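Local atomic coordinates of lantibiotic dehydratase (Microbispora corallina, PDB entry 5EHK), a protein that probably dehydrates serine and threonine residues of the NAI-107 precursor peptide, using glutamyl-tRNA, in lantibiotic biosynthesis. Residues V11-T16 and G534-R539; D420-L425 and V623-G628; V523-P528 and L783-V788; D917-F922 and T1055-A1060; T923-Q928 and D1047-R1052. All blocks are in the same frame, centred on the assembly; numbering follows the deposited sequence.

Interaction 1. Residues V11-T16 and G534-R539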
# COMPACT_ATOMS: atom_id res chain seq x y z
N VAL A 11 -33.36 31.41 -0.61
CA VAL A 11 -33.91 30.73 -1.77
C VAL A 11 -33.23 29.40 -1.97
O VAL A 11 -32.14 29.17 -1.42
CB VAL A 11 -33.77 31.54 -3.06
CG1 VAL A 11 -34.43 32.89 -2.91
CG2 VAL A 11 -32.30 31.70 -3.42
N PHE A 12 -33.86 28.53 -2.75
CA PHE A 12 -33.31 27.24 -3.08
C PHE A 12 -33.84 26.80 -4.42
O PHE A 12 -34.80 27.38 -4.90
CB PHE A 12 -33.60 26.20 -1.99
CG PHE A 12 -35.05 26.09 -1.59
CD1 PHE A 12 -35.99 25.55 -2.46
CD2 PHE A 12 -35.46 26.49 -0.32
CE1 PHE A 12 -37.31 25.43 -2.08
CE2 PHE A 12 -36.78 26.37 0.06
CZ PHE A 12 -37.70 25.84 -0.83
N MET A 13 -33.20 25.81 -5.04
CA MET A 13 -33.66 25.32 -6.34
C MET A 13 -34.44 24.03 -6.15
O MET A 13 -34.26 23.33 -5.17
CB MET A 13 -32.49 25.11 -7.31
CG MET A 13 -32.92 24.92 -8.76
SD MET A 13 -31.62 24.42 -9.92
CE MET A 13 -31.35 22.71 -9.45
N VAL A 14 -35.33 23.73 -7.09
CA VAL A 14 -36.16 22.54 -7.02
C VAL A 14 -35.97 21.81 -8.32
O VAL A 14 -35.96 22.45 -9.37
CB VAL A 14 -37.65 22.90 -6.88
CG1 VAL A 14 -38.48 21.64 -6.81
CG2 VAL A 14 -37.86 23.76 -5.65
N ARG A 15 -35.75 20.50 -8.24
CA ARG A 15 -35.72 19.65 -9.43
C ARG A 15 -36.97 18.82 -9.38
O ARG A 15 -37.35 18.34 -8.31
CB ARG A 15 -34.52 18.70 -9.42
CG ARG A 15 -33.19 19.26 -8.95
CD ARG A 15 -32.13 18.17 -9.04
NE ARG A 15 -30.79 18.67 -8.72
CZ ARG A 15 -30.11 18.29 -7.65
NH1 ARG A 15 -30.62 17.41 -6.79
NH2 ARG A 15 -28.91 18.80 -7.43
N THR A 16 -37.63 18.64 -10.52
CA THR A 16 -38.86 17.86 -10.54
C THR A 16 -39.25 17.35 -11.93
O THR A 16 -38.95 17.99 -12.93
CB THR A 16 -39.99 18.70 -9.91
OG1 THR A 16 -40.30 18.16 -8.62
CG2 THR A 16 -41.24 18.76 -10.80
N GLY A 534 -24.24 27.59 -4.59
CA GLY A 534 -24.48 28.14 -5.92
C GLY A 534 -24.06 27.24 -7.10
O GLY A 534 -24.47 27.47 -8.25
N ALA A 535 -23.25 26.22 -6.81
CA ALA A 535 -22.71 25.39 -7.87
C ALA A 535 -23.81 24.65 -8.63
O ALA A 535 -23.80 24.62 -9.86
CB ALA A 535 -21.71 24.39 -7.31
N THR A 536 -24.76 24.07 -7.88
CA THR A 536 -25.82 23.31 -8.51
C THR A 536 -26.78 24.22 -9.29
O THR A 536 -27.30 23.84 -10.34
CB THR A 536 -26.63 22.48 -7.48
OG1 THR A 536 -25.75 21.58 -6.80
CG2 THR A 536 -27.73 21.67 -8.18
N LEU A 537 -26.98 25.43 -8.79
CA LEU A 537 -27.93 26.35 -9.41
C LEU A 537 -27.35 26.94 -10.70
O LEU A 537 -28.07 27.42 -11.58
CB LEU A 537 -28.30 27.47 -8.43
CG LEU A 537 -29.14 27.15 -7.19
CD1 LEU A 537 -28.45 26.25 -6.18
CD2 LEU A 537 -29.51 28.44 -6.51
N GLY A 538 -26.02 26.88 -10.79
CA GLY A 538 -25.26 27.57 -11.80
C GLY A 538 -25.72 27.49 -13.24
O GLY A 538 -25.94 28.54 -13.87
N ARG A 539 -25.86 26.28 -13.77
CA ARG A 539 -26.17 26.11 -15.19
C ARG A 539 -27.66 26.35 -15.53
O ARG A 539 -28.09 26.21 -16.68
CB ARG A 539 -25.74 24.72 -15.65
CG ARG A 539 -26.61 23.63 -15.08
CD ARG A 539 -26.60 22.44 -16.00
NE ARG A 539 -27.32 21.29 -15.46
CZ ARG A 539 -28.19 20.58 -16.18
NH1 ARG A 539 -28.46 20.93 -17.43
NH2 ARG A 539 -28.82 19.54 -15.63
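Met-13 and Arg-15 project from one face of strand 6-17 onto Thr-536 and Leu-537, which lie in the loop between strand 521-524 and helix 545-556. The loop packs on a strand that has a paired neighbour on both borders: backbone bonds join strand 6-17 to strand 147-155 along one, where Val-14 pairs with Ser-150, and to strand 785-792 along the other, where Met-13 pairs with Val-787.

Met-13 shows the path across. Its CB already touches Leu-537, with Met-13 CB 3.9 Å from Leu-537 CG. The chain then leaves in an extended run, with CG anti to the backbone N (chi1 -166°), and SD passes 4.2 Å from Leu-537 CA. A bend at chi3 (73°) turns the terminal methyl aside, so that Met-13 CE ends 4.0 Å from Thr-536 CG2, the two side chains meeting at about a right angle. This flexible thioether fits over both loop residues by van der Waals contact, and the interface is largely buried.

Thr-536 has its polar atom turned elsewhere: OG1 is bonded to Glu-502 OE1, while the second oxygen of that carboxylate takes the backbone N of Gly-534. One glutamate therefore holds the loop at two points and helps fix the rotation that gives CG2 to the strand. Arg-15 reaches the same methyl with an extended chain from CG to NE. Its NH1 is salt-bridged to Glu-785, and its NH2 lies 3.2 Å from Thr-536 CG2, which sits at the edge of the guanidinium, near its plane.

Interaction 2. Residues D420-L425 and V623-G628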
# COMPACT_ATOMS: atom_id res chain seq x y z
N ASP A 420 8.73 27.83 3.10
CA ASP A 420 8.98 29.25 2.81
C ASP A 420 9.22 29.52 1.35
O ASP A 420 10.02 30.37 1.00
CB ASP A 420 10.17 29.79 3.60
CG ASP A 420 9.96 29.68 5.09
OD1 ASP A 420 9.19 30.50 5.63
OD2 ASP A 420 10.59 28.78 5.72
N ARG A 421 8.53 28.79 0.49
CA ARG A 421 8.79 28.90 -0.92
C ARG A 421 7.51 28.72 -1.69
O ARG A 421 6.68 27.89 -1.34
CB ARG A 421 9.81 27.84 -1.34
CG ARG A 421 10.03 27.78 -2.84
CD ARG A 421 11.43 27.34 -3.21
NE ARG A 421 11.54 27.22 -4.66
CZ ARG A 421 12.19 26.25 -5.28
NH1 ARG A 421 12.80 25.30 -4.58
NH2 ARG A 421 12.23 26.24 -6.62
N ALA A 422 7.31 29.54 -2.71
CA ALA A 422 6.16 29.38 -3.58
C ALA A 422 6.67 28.91 -4.92
O ALA A 422 7.75 29.32 -5.35
CB ALA A 422 5.39 30.67 -3.72
N VAL A 423 5.93 28.04 -5.58
CA VAL A 423 6.37 27.53 -6.85
C VAL A 423 5.31 27.90 -7.86
O VAL A 423 4.14 27.66 -7.62
CB VAL A 423 6.54 26.00 -6.79
CG1 VAL A 423 6.98 25.45 -8.13
CG2 VAL A 423 7.53 25.61 -5.71
N PRO A 424 5.69 28.52 -8.96
CA PRO A 424 4.62 28.90 -9.91
C PRO A 424 3.76 27.70 -10.21
O PRO A 424 4.34 26.69 -10.55
CB PRO A 424 5.40 29.31 -11.16
CG PRO A 424 6.74 29.77 -10.64
CD PRO A 424 7.03 28.85 -9.46
N LEU A 425 2.45 27.76 -9.95
CA LEU A 425 1.56 26.67 -10.37
C LEU A 425 1.82 26.52 -11.84
O LEU A 425 1.72 27.53 -12.55
CB LEU A 425 0.09 27.08 -10.19
CG LEU A 425 -0.87 25.96 -10.58
CD1 LEU A 425 -2.00 25.89 -9.63
CD2 LEU A 425 -1.40 26.16 -11.97
N VAL A 623 -1.33 31.24 -4.11
CA VAL A 623 -0.85 32.59 -3.85
C VAL A 623 -0.80 33.38 -5.13
O VAL A 623 -0.28 32.89 -6.13
CB VAL A 623 0.55 32.59 -3.20
CG1 VAL A 623 1.07 33.98 -3.04
CG2 VAL A 623 0.47 31.95 -1.86
N HIS A 624 -1.34 34.60 -5.13
CA HIS A 624 -1.16 35.49 -6.27
C HIS A 624 0.18 36.14 -6.07
O HIS A 624 0.35 37.00 -5.19
CB HIS A 624 -2.28 36.52 -6.39
CG HIS A 624 -2.12 37.46 -7.55
ND1 HIS A 624 -1.77 38.78 -7.40
CD2 HIS A 624 -2.27 37.26 -8.89
CE1 HIS A 624 -1.71 39.36 -8.59
NE2 HIS A 624 -2.01 38.46 -9.51
N LEU A 625 1.14 35.68 -6.86
CA LEU A 625 2.54 36.07 -6.72
C LEU A 625 2.80 37.59 -6.77
O LEU A 625 3.51 38.11 -5.92
CB LEU A 625 3.43 35.31 -7.72
CG LEU A 625 3.53 33.83 -7.42
CD1 LEU A 625 4.21 33.04 -8.52
CD2 LEU A 625 4.25 33.66 -6.09
N PRO A 626 2.19 38.31 -7.74
CA PRO A 626 2.49 39.75 -7.76
C PRO A 626 2.15 40.50 -6.47
O PRO A 626 2.83 41.50 -6.21
CB PRO A 626 1.62 40.26 -8.91
CG PRO A 626 1.56 39.09 -9.85
CD PRO A 626 1.44 37.90 -8.95
N THR A 627 1.17 40.04 -5.70
CA THR A 627 0.65 40.85 -4.59
C THR A 627 0.82 40.25 -3.19
O THR A 627 0.64 40.94 -2.20
CB THR A 627 -0.82 41.22 -4.80
OG1 THR A 627 -1.61 40.03 -4.81
CG2 THR A 627 -1.00 41.97 -6.12
N GLY A 628 1.16 38.98 -3.11
CA GLY A 628 1.29 38.34 -1.81
C GLY A 628 -0.03 38.17 -1.06
O GLY A 628 -0.11 38.36 0.16
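Two torsions of Leu-625 carry its isobutyl group over to Ala-422: chi1 of -69° places CG beside the backbone N and anti to the carbonyl carbon, and chi2 of 171° turns CD2 to Ala-422 and CD1 toward Pro-424. The nearer touch is methyl to methyl, with Leu-625 CD2 4.0 Å from Ala-422 CB. The other branch reaches further along the segment, where Leu-625 CD1 comes nearest to Pro-424 CA, at 4.4 Å, with the proline ring only slightly farther off. No hydrogen bond joins the two segments; the contact is a small apolar one, and Ala-422 is the buried member.

Leu-625 owes its position to a tight turn. His-624 O accepts from two amides, Thr-627 N at 3.2 Å and Gly-628 N at 3.0 Å, which closes residues 625-628 into a four-residue hairpin loop with Gly-628 at positive phi. The imidazole of His-624 is held as well: His-624 ND1 and Thr-627 OG1 are hydrogen-bonded at 2.9 Å in a nearly straight line (168°), Pro-626 CD lies 3.4 Å above one face of the ring, and NE2 bonds Glu-610.

In the fold, the hairpin joins strands 620-624 and 629-634 of a mixed sheet. Strand 423-424 runs along one border of that sheet, and strand 611-615 lies between it and strand 620-624, so Leu-625 reaches across an intervening strand. Around the edge strand, Val-423 packs on helix 407-417 and Leu-425 on helix 647-656.

Interaction 3. Residues V523-P528 and L783-V788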
# COMPACT_ATOMS: atom_id res chain seq x y z
N VAL A 523 -35.34 13.92 3.75
CA VAL A 523 -34.56 12.77 3.33
C VAL A 523 -33.39 13.22 2.43
O VAL A 523 -33.62 13.80 1.35
CB VAL A 523 -35.45 11.74 2.61
CG1 VAL A 523 -34.62 10.56 2.09
CG2 VAL A 523 -36.52 11.27 3.55
N LEU A 524 -32.15 13.02 2.88
CA LEU A 524 -30.99 13.41 2.07
C LEU A 524 -30.99 12.60 0.79
O LEU A 524 -31.02 11.38 0.84
CB LEU A 524 -29.69 13.18 2.82
CG LEU A 524 -29.17 14.33 3.69
CD1 LEU A 524 -30.31 15.09 4.37
CD2 LEU A 524 -28.24 13.77 4.75
N ALA A 525 -30.98 13.28 -0.34
CA ALA A 525 -31.21 12.63 -1.63
C ALA A 525 -29.97 11.85 -2.06
O ALA A 525 -28.86 12.19 -1.65
CB ALA A 525 -31.59 13.66 -2.67
N PRO A 526 -30.16 10.82 -2.90
CA PRO A 526 -28.99 10.16 -3.49
C PRO A 526 -28.30 11.07 -4.50
O PRO A 526 -28.91 11.99 -5.04
CB PRO A 526 -29.59 8.94 -4.18
CG PRO A 526 -31.00 9.35 -4.51
CD PRO A 526 -31.43 10.23 -3.36
N GLY A 527 -27.02 10.83 -4.74
CA GLY A 527 -26.24 11.65 -5.65
C GLY A 527 -25.22 12.43 -4.84
O GLY A 527 -25.33 12.49 -3.61
N PRO A 528 -24.21 13.02 -5.52
CA PRO A 528 -23.22 13.84 -4.82
C PRO A 528 -23.72 15.24 -4.45
O PRO A 528 -24.56 15.83 -5.16
CB PRO A 528 -22.07 13.94 -5.84
CG PRO A 528 -22.73 13.81 -7.16
CD PRO A 528 -23.89 12.85 -6.95
N LEU A 783 -41.19 13.00 -4.96
CA LEU A 783 -40.85 13.02 -6.37
C LEU A 783 -40.14 14.30 -6.71
O LEU A 783 -39.96 14.61 -7.89
CB LEU A 783 -42.12 12.99 -7.21
CG LEU A 783 -43.02 11.77 -7.14
CD1 LEU A 783 -44.01 11.85 -8.29
CD2 LEU A 783 -42.19 10.51 -7.19
N ALA A 784 -39.75 15.05 -5.69
CA ALA A 784 -39.15 16.34 -5.92
C ALA A 784 -37.92 16.45 -5.07
O ALA A 784 -37.91 16.03 -3.91
CB ALA A 784 -40.12 17.41 -5.54
N GLU A 785 -36.86 16.99 -5.66
CA GLU A 785 -35.61 17.22 -4.95
C GLU A 785 -35.49 18.70 -4.65
O GLU A 785 -35.78 19.55 -5.50
CB GLU A 785 -34.41 16.74 -5.77
CG GLU A 785 -33.66 15.56 -5.16
CD GLU A 785 -32.87 14.76 -6.19
OE1 GLU A 785 -32.30 15.39 -7.11
OE2 GLU A 785 -32.86 13.50 -6.12
N ILE A 786 -35.09 19.02 -3.43
CA ILE A 786 -34.82 20.39 -3.06
C ILE A 786 -33.32 20.58 -2.89
O ILE A 786 -32.69 19.83 -2.14
CB ILE A 786 -35.58 20.75 -1.78
CG1 ILE A 786 -37.08 20.72 -2.07
CG2 ILE A 786 -35.18 22.11 -1.28
CD1 ILE A 786 -37.94 20.69 -0.84
N VAL A 787 -32.72 21.52 -3.61
CA VAL A 787 -31.30 21.80 -3.43
C VAL A 787 -31.10 23.05 -2.59
O VAL A 787 -31.33 24.17 -3.05
CB VAL A 787 -30.58 22.03 -4.76
CG1 VAL A 787 -29.09 22.10 -4.52
CG2 VAL A 787 -30.89 20.91 -5.72
N VAL A 788 -30.63 22.87 -1.37
CA VAL A 788 -30.49 23.99 -0.47
C VAL A 788 -29.04 24.26 -0.12
O VAL A 788 -28.41 23.45 0.50
CB VAL A 788 -31.39 23.79 0.79
CG1 VAL A 788 -31.70 22.33 1.01
CG2 VAL A 788 -30.80 24.47 2.03
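The methyl of Ala-525 lies obliquely above one face of the Glu-785 carboxylate, off toward the border between OE2 and CG. Arg-15 NH1, the salt-bridge partner of OE1, is tilted out of the carboxylate plane to that same side. The methyl also runs against the aliphatic part of the glutamate: Ala-525 CB lies 3.7 Å from Glu-785 OE2 and 3.8 Å from Glu-785 CG. Although the CB of Glu-785 is not aimed at the 523-528 segment, the chain is extended beyond CG (chi2 157°) and carries the acid group over to it. The ring of Pro-526 stands farther off, and Pro-526 O is 4.4 Å from Glu-785 OE2.

Both residues end up near Arg-735, outside the two segments. Pro-526 O is hydrogen-bonded to Arg-735 NH2, and Glu-785 OE2 makes a long, weak ion pair with Arg-735 NE. The contact joins the turn leaving strand 521-524 to the start of strand 785-792, with strand 500-508 paired to both.

No bond crosses directly from one segment to the other. The chemistry implies a buried acid whose charge is probably balanced mainly by Arg-15 on the neighbouring strand, and whose contact with Ala-525 is plain van der Waals packing.

Interaction 4. Residues D917-F922 and T1055-A1060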
# COMPACT_ATOMS: atom_id res chain seq x y z
N ASP A 917 24.54 31.83 0.69
CA ASP A 917 25.78 31.52 -0.01
C ASP A 917 27.03 32.14 0.60
O ASP A 917 28.13 31.62 0.42
CB ASP A 917 25.69 31.85 -1.51
CG ASP A 917 24.52 31.15 -2.23
OD1 ASP A 917 23.89 30.22 -1.67
OD2 ASP A 917 24.24 31.54 -3.38
N ALA A 918 26.90 33.26 1.30
CA ALA A 918 28.10 33.89 1.87
C ALA A 918 28.68 33.00 2.95
O ALA A 918 29.87 33.03 3.23
CB ALA A 918 27.81 35.26 2.42
N LEU A 919 27.81 32.21 3.57
CA LEU A 919 28.20 31.35 4.66
C LEU A 919 28.62 29.95 4.21
O LEU A 919 29.00 29.12 5.05
CB LEU A 919 27.08 31.26 5.67
CG LEU A 919 26.92 32.62 6.36
CD1 LEU A 919 25.81 32.58 7.41
CD2 LEU A 919 28.26 33.04 6.98
N ALA A 920 28.60 29.72 2.90
CA ALA A 920 28.82 28.38 2.36
C ALA A 920 30.13 27.71 2.81
O ALA A 920 30.13 26.53 3.17
CB ALA A 920 28.75 28.40 0.83
N GLU A 921 31.22 28.46 2.82
CA GLU A 921 32.49 27.88 3.21
C GLU A 921 32.47 27.41 4.66
O GLU A 921 33.12 26.42 5.01
CB GLU A 921 33.64 28.85 2.98
CG GLU A 921 33.98 29.04 1.54
CD GLU A 921 34.34 27.74 0.83
OE1 GLU A 921 35.15 26.95 1.36
OE2 GLU A 921 33.82 27.54 -0.28
N PHE A 922 31.74 28.12 5.51
CA PHE A 922 31.63 27.71 6.90
C PHE A 922 30.78 26.44 7.02
O PHE A 922 31.05 25.57 7.85
CB PHE A 922 31.05 28.84 7.76
CG PHE A 922 31.86 30.10 7.73
CD1 PHE A 922 32.97 30.24 8.55
CD2 PHE A 922 31.52 31.15 6.87
CE1 PHE A 922 33.73 31.41 8.53
CE2 PHE A 922 32.29 32.32 6.84
CZ PHE A 922 33.38 32.46 7.68
N THR A 1055 30.31 32.66 14.63
CA THR A 1055 30.85 34.01 14.57
C THR A 1055 30.48 34.77 13.30
O THR A 1055 29.86 35.83 13.38
CB THR A 1055 32.37 34.03 14.79
OG1 THR A 1055 32.64 33.90 16.18
CG2 THR A 1055 32.97 35.36 14.29
N ALA A 1056 30.86 34.25 12.13
CA ALA A 1056 30.55 34.93 10.87
C ALA A 1056 29.05 35.06 10.72
O ALA A 1056 28.55 35.97 10.05
CB ALA A 1056 31.13 34.19 9.68
N TYR A 1057 28.33 34.17 11.38
CA TYR A 1057 26.89 34.24 11.32
C TYR A 1057 26.32 35.42 12.09
O TYR A 1057 25.40 36.08 11.62
CB TYR A 1057 26.25 32.96 11.83
CG TYR A 1057 24.77 33.13 11.83
CD1 TYR A 1057 24.06 33.16 10.64
CD2 TYR A 1057 24.08 33.31 13.01
CE1 TYR A 1057 22.72 33.34 10.63
CE2 TYR A 1057 22.74 33.49 13.01
CZ TYR A 1057 22.06 33.51 11.82
OH TYR A 1057 20.70 33.69 11.83
N ARG A 1058 26.85 35.67 13.28
CA ARG A 1058 26.41 36.81 14.06
C ARG A 1058 26.87 38.10 13.39
O ARG A 1058 26.19 39.10 13.45
CB ARG A 1058 26.91 36.73 15.50
CG ARG A 1058 26.04 35.88 16.42
CD ARG A 1058 26.63 35.77 17.82
NE ARG A 1058 28.06 35.45 17.78
CZ ARG A 1058 28.55 34.22 17.87
NH1 ARG A 1058 27.73 33.18 18.01
NH2 ARG A 1058 29.87 34.04 17.80
N GLU A 1059 28.03 38.07 12.74
CA GLU A 1059 28.55 39.23 12.01
C GLU A 1059 27.63 39.72 10.87
O GLU A 1059 27.61 40.91 10.55
CB GLU A 1059 29.93 38.91 11.43
CG GLU A 1059 31.03 39.80 11.97
CD GLU A 1059 31.97 39.07 12.92
OE1 GLU A 1059 31.53 38.70 14.04
OE2 GLU A 1059 33.15 38.86 12.54
N ALA A 1060 26.85 38.80 10.31
CA ALA A 1060 26.05 39.05 9.11
C ALA A 1060 24.58 39.21 9.48
O ALA A 1060 23.72 39.49 8.63
CB ALA A 1060 26.24 37.92 8.11
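Ala-1056 offers its methyl to the ring of Phe-922 in a CH-pi contact. The methyl sits 3.4 Å above the ring plane, offset toward the rim, and Ala-1056 CB is 3.8 Å from the centroid of the Phe-922 ring at 27° off the normal. The far end of the ring is nearest, with Phe-922 CZ 3.5 Å and Phe-922 CE2 3.6 Å from Ala-1056 CB. Chi1 of -59° sets CG of Phe-922 beside the backbone N, and the ring lies back along its own segment, with Leu-919 CA at its edge, in plane.

The other apolar contacts belong to Leu-919, whose two branches divide the work. Leu-919 CD2 goes to the same methyl, 4.1 Å from Ala-1056 CB, so that Ala-1056 is met by both the leucine and the phenylalanine. Leu-919 CD1 goes instead to the aromatic edge of the next residue, 3.7 Å from Tyr-1057 CD1 and near the plane of that ring.

These residues belong to a pair of antiparallel helices in the C-terminal part of the protein, which in this family is probably the glutamate-elimination domain. Segment 917-922 leads into helix 920-942, and segment 1055-1060 lies at the C-terminal end of helix 1044-1059.

No hydrogen bond crosses between the two segments. Within them, Ala-920 N bonds Asp-917 O, and Glu-1059 N bonds Thr-1055 O. Phe-1053 also lies against Leu-919 and Phe-922, while the Tyr-1057 ring extends onto helix 1068-1085 beside Thr-1069, Gln-1070 and Leu-1073.

Interaction 5. Residues T923-Q928 and D1047-R1052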
# COMPACT_ATOMS: atom_id res chain seq x y z
N THR A 923 29.76 26.35 6.18
CA THR A 923 28.92 25.17 6.14
C THR A 923 29.70 23.95 5.66
O THR A 923 29.67 22.90 6.30
CB THR A 923 27.67 25.38 5.28
OG1 THR A 923 26.94 26.51 5.76
CG2 THR A 923 26.77 24.12 5.32
N GLU A 924 30.41 24.06 4.54
CA GLU A 924 31.17 22.92 4.03
C GLU A 924 32.16 22.45 5.07
O GLU A 924 32.37 21.25 5.27
CB GLU A 924 31.89 23.26 2.73
CG GLU A 924 30.94 23.57 1.57
CD GLU A 924 30.11 22.38 1.14
OE1 GLU A 924 30.61 21.25 1.28
OE2 GLU A 924 28.97 22.56 0.65
N THR A 925 32.76 23.39 5.75
CA THR A 925 33.75 23.04 6.74
C THR A 925 33.16 22.32 7.93
O THR A 925 33.67 21.26 8.35
CB THR A 925 34.56 24.26 7.15
OG1 THR A 925 35.42 24.60 6.05
CG2 THR A 925 35.43 23.96 8.35
N ALA A 926 32.06 22.86 8.45
CA ALA A 926 31.36 22.17 9.51
C ALA A 926 31.05 20.71 9.11
O ALA A 926 31.37 19.77 9.84
CB ALA A 926 30.10 22.91 9.89
N PHE A 927 30.47 20.53 7.92
CA PHE A 927 30.15 19.21 7.40
C PHE A 927 31.39 18.32 7.29
O PHE A 927 31.35 17.17 7.70
CB PHE A 927 29.48 19.30 6.03
CG PHE A 927 28.09 19.85 6.06
CD1 PHE A 927 27.49 20.21 7.25
CD2 PHE A 927 27.37 19.97 4.89
CE1 PHE A 927 26.20 20.70 7.28
CE2 PHE A 927 26.08 20.47 4.92
CZ PHE A 927 25.50 20.83 6.12
N GLN A 928 32.50 18.86 6.80
CA GLN A 928 33.71 18.04 6.72
C GLN A 928 34.19 17.58 8.09
O GLN A 928 34.35 16.39 8.32
CB GLN A 928 34.86 18.76 6.00
CG GLN A 928 36.04 17.83 5.76
CD GLN A 928 37.21 18.54 5.14
OE1 GLN A 928 37.12 19.11 4.06
NE2 GLN A 928 38.33 18.53 5.84
N ASP A 1047 34.35 21.44 16.71
CA ASP A 1047 33.95 22.57 17.54
C ASP A 1047 34.56 23.88 17.00
O ASP A 1047 33.91 24.93 17.02
CB ASP A 1047 34.34 22.36 19.01
CG ASP A 1047 33.38 21.44 19.74
OD1 ASP A 1047 32.30 21.18 19.18
OD2 ASP A 1047 33.67 20.99 20.88
N GLU A 1048 35.79 23.82 16.51
CA GLU A 1048 36.42 25.02 15.98
C GLU A 1048 35.60 25.52 14.82
O GLU A 1048 35.22 26.69 14.80
CB GLU A 1048 37.86 24.76 15.53
CG GLU A 1048 38.92 25.43 16.40
CD GLU A 1048 38.78 26.96 16.47
OE1 GLU A 1048 39.24 27.65 15.53
OE2 GLU A 1048 38.21 27.46 17.47
N ALA A 1049 35.30 24.62 13.88
CA ALA A 1049 34.57 24.99 12.69
C ALA A 1049 33.22 25.61 13.01
O ALA A 1049 32.79 26.57 12.37
CB ALA A 1049 34.38 23.78 11.80
N VAL A 1050 32.57 25.09 14.03
CA VAL A 1050 31.27 25.60 14.35
C VAL A 1050 31.41 26.95 15.01
O VAL A 1050 30.58 27.83 14.81
CB VAL A 1050 30.49 24.61 15.21
CG1 VAL A 1050 29.22 25.23 15.77
CG2 VAL A 1050 30.15 23.42 14.38
N ARG A 1051 32.48 27.11 15.79
CA ARG A 1051 32.70 28.40 16.43
C ARG A 1051 32.81 29.48 15.35
O ARG A 1051 32.07 30.47 15.42
CB ARG A 1051 33.93 28.40 17.34
CG ARG A 1051 33.60 28.42 18.82
CD ARG A 1051 34.82 28.62 19.70
NE ARG A 1051 35.92 27.72 19.35
CZ ARG A 1051 36.04 26.46 19.79
NH1 ARG A 1051 35.12 25.95 20.62
NH2 ARG A 1051 37.08 25.71 19.40
N ARG A 1052 33.68 29.28 14.35
CA ARG A 1052 33.84 30.27 13.29
C ARG A 1052 32.52 30.58 12.60
O ARG A 1052 32.18 31.75 12.42
CB ARG A 1052 34.88 29.85 12.24
CG ARG A 1052 35.89 28.86 12.73
CD ARG A 1052 37.30 29.31 12.46
NE ARG A 1052 38.01 28.45 11.52
CZ ARG A 1052 39.15 27.80 11.78
NH1 ARG A 1052 39.72 27.87 12.98
NH2 ARG A 1052 39.71 27.06 10.84
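Ala-1049 points its methyl into the neighbouring helix, and there the packing is tight. Ala-1049 CB is 3.6 Å from Thr-925 CG2 and 4.1 Å from Ala-926 CA, so it rests on a methyl and on the CA of Ala-926. The two backbones come close as a result: Ala-926 CA and Ala-1049 CA are 5.3 Å apart. Thr-925 presents its carbon branch because chi1 of -72° sets CG2 anti to the backbone N; its OG1, on the other branch, turns back to the carbonyl O of Glu-921 one turn earlier. Val-1050 lies beside this small-residue seam and also packs on Ala-964 and Phe-965 of helix 950-965.

Toward solvent the character changes. Glu-1048 and the exposed Arg-1051 and Arg-1052 form a salt-bridge network along one helix, without bonding to the 923-928 segment. Arg-1051 grips side-on, with NE 3.0 Å and NH2 2.8 Å from one atom, Glu-1048 OE2, which lies in the guanidinium plane. Arg-1052 NH1 takes Glu-1048 OE1 in a weak, bent bond (118°). On the far flank of helix 920-942, Phe-927 meets the rings of Tyr-914 and Phe-855 edge-to-face.

Such a seam, in which alanine and threonine let two antiparallel helices approach while charged residues line the outer border, is an example of close helix-helix packing between small residues in the C-terminal part, where helix 920-942 also packs against strand 853-861.

How the interactions relate
From the N terminus, interaction 1 opens first, on strand 6-17; interactions 2 and 3 open at 420-425 and 523-528, before it closes at 534-539. Interaction 2 then closes at 623-628 and interaction 3 at 783-788, so all three cross one another. Interactions 1 and 3 touch, their centres about 11 Å apart, because strands 6-17 and 785-792 are paired, which ties the N-terminal strand to strand 785-792. Interaction 2 belongs to a separate sheet. Further on, 917-922 and 1055-1060 close a loop of the C-terminal part; interaction 5 closes a shorter loop within it, one step further into the same antiparallel helix pair. Interactions 1 and 4 have centres about 62 Å apart.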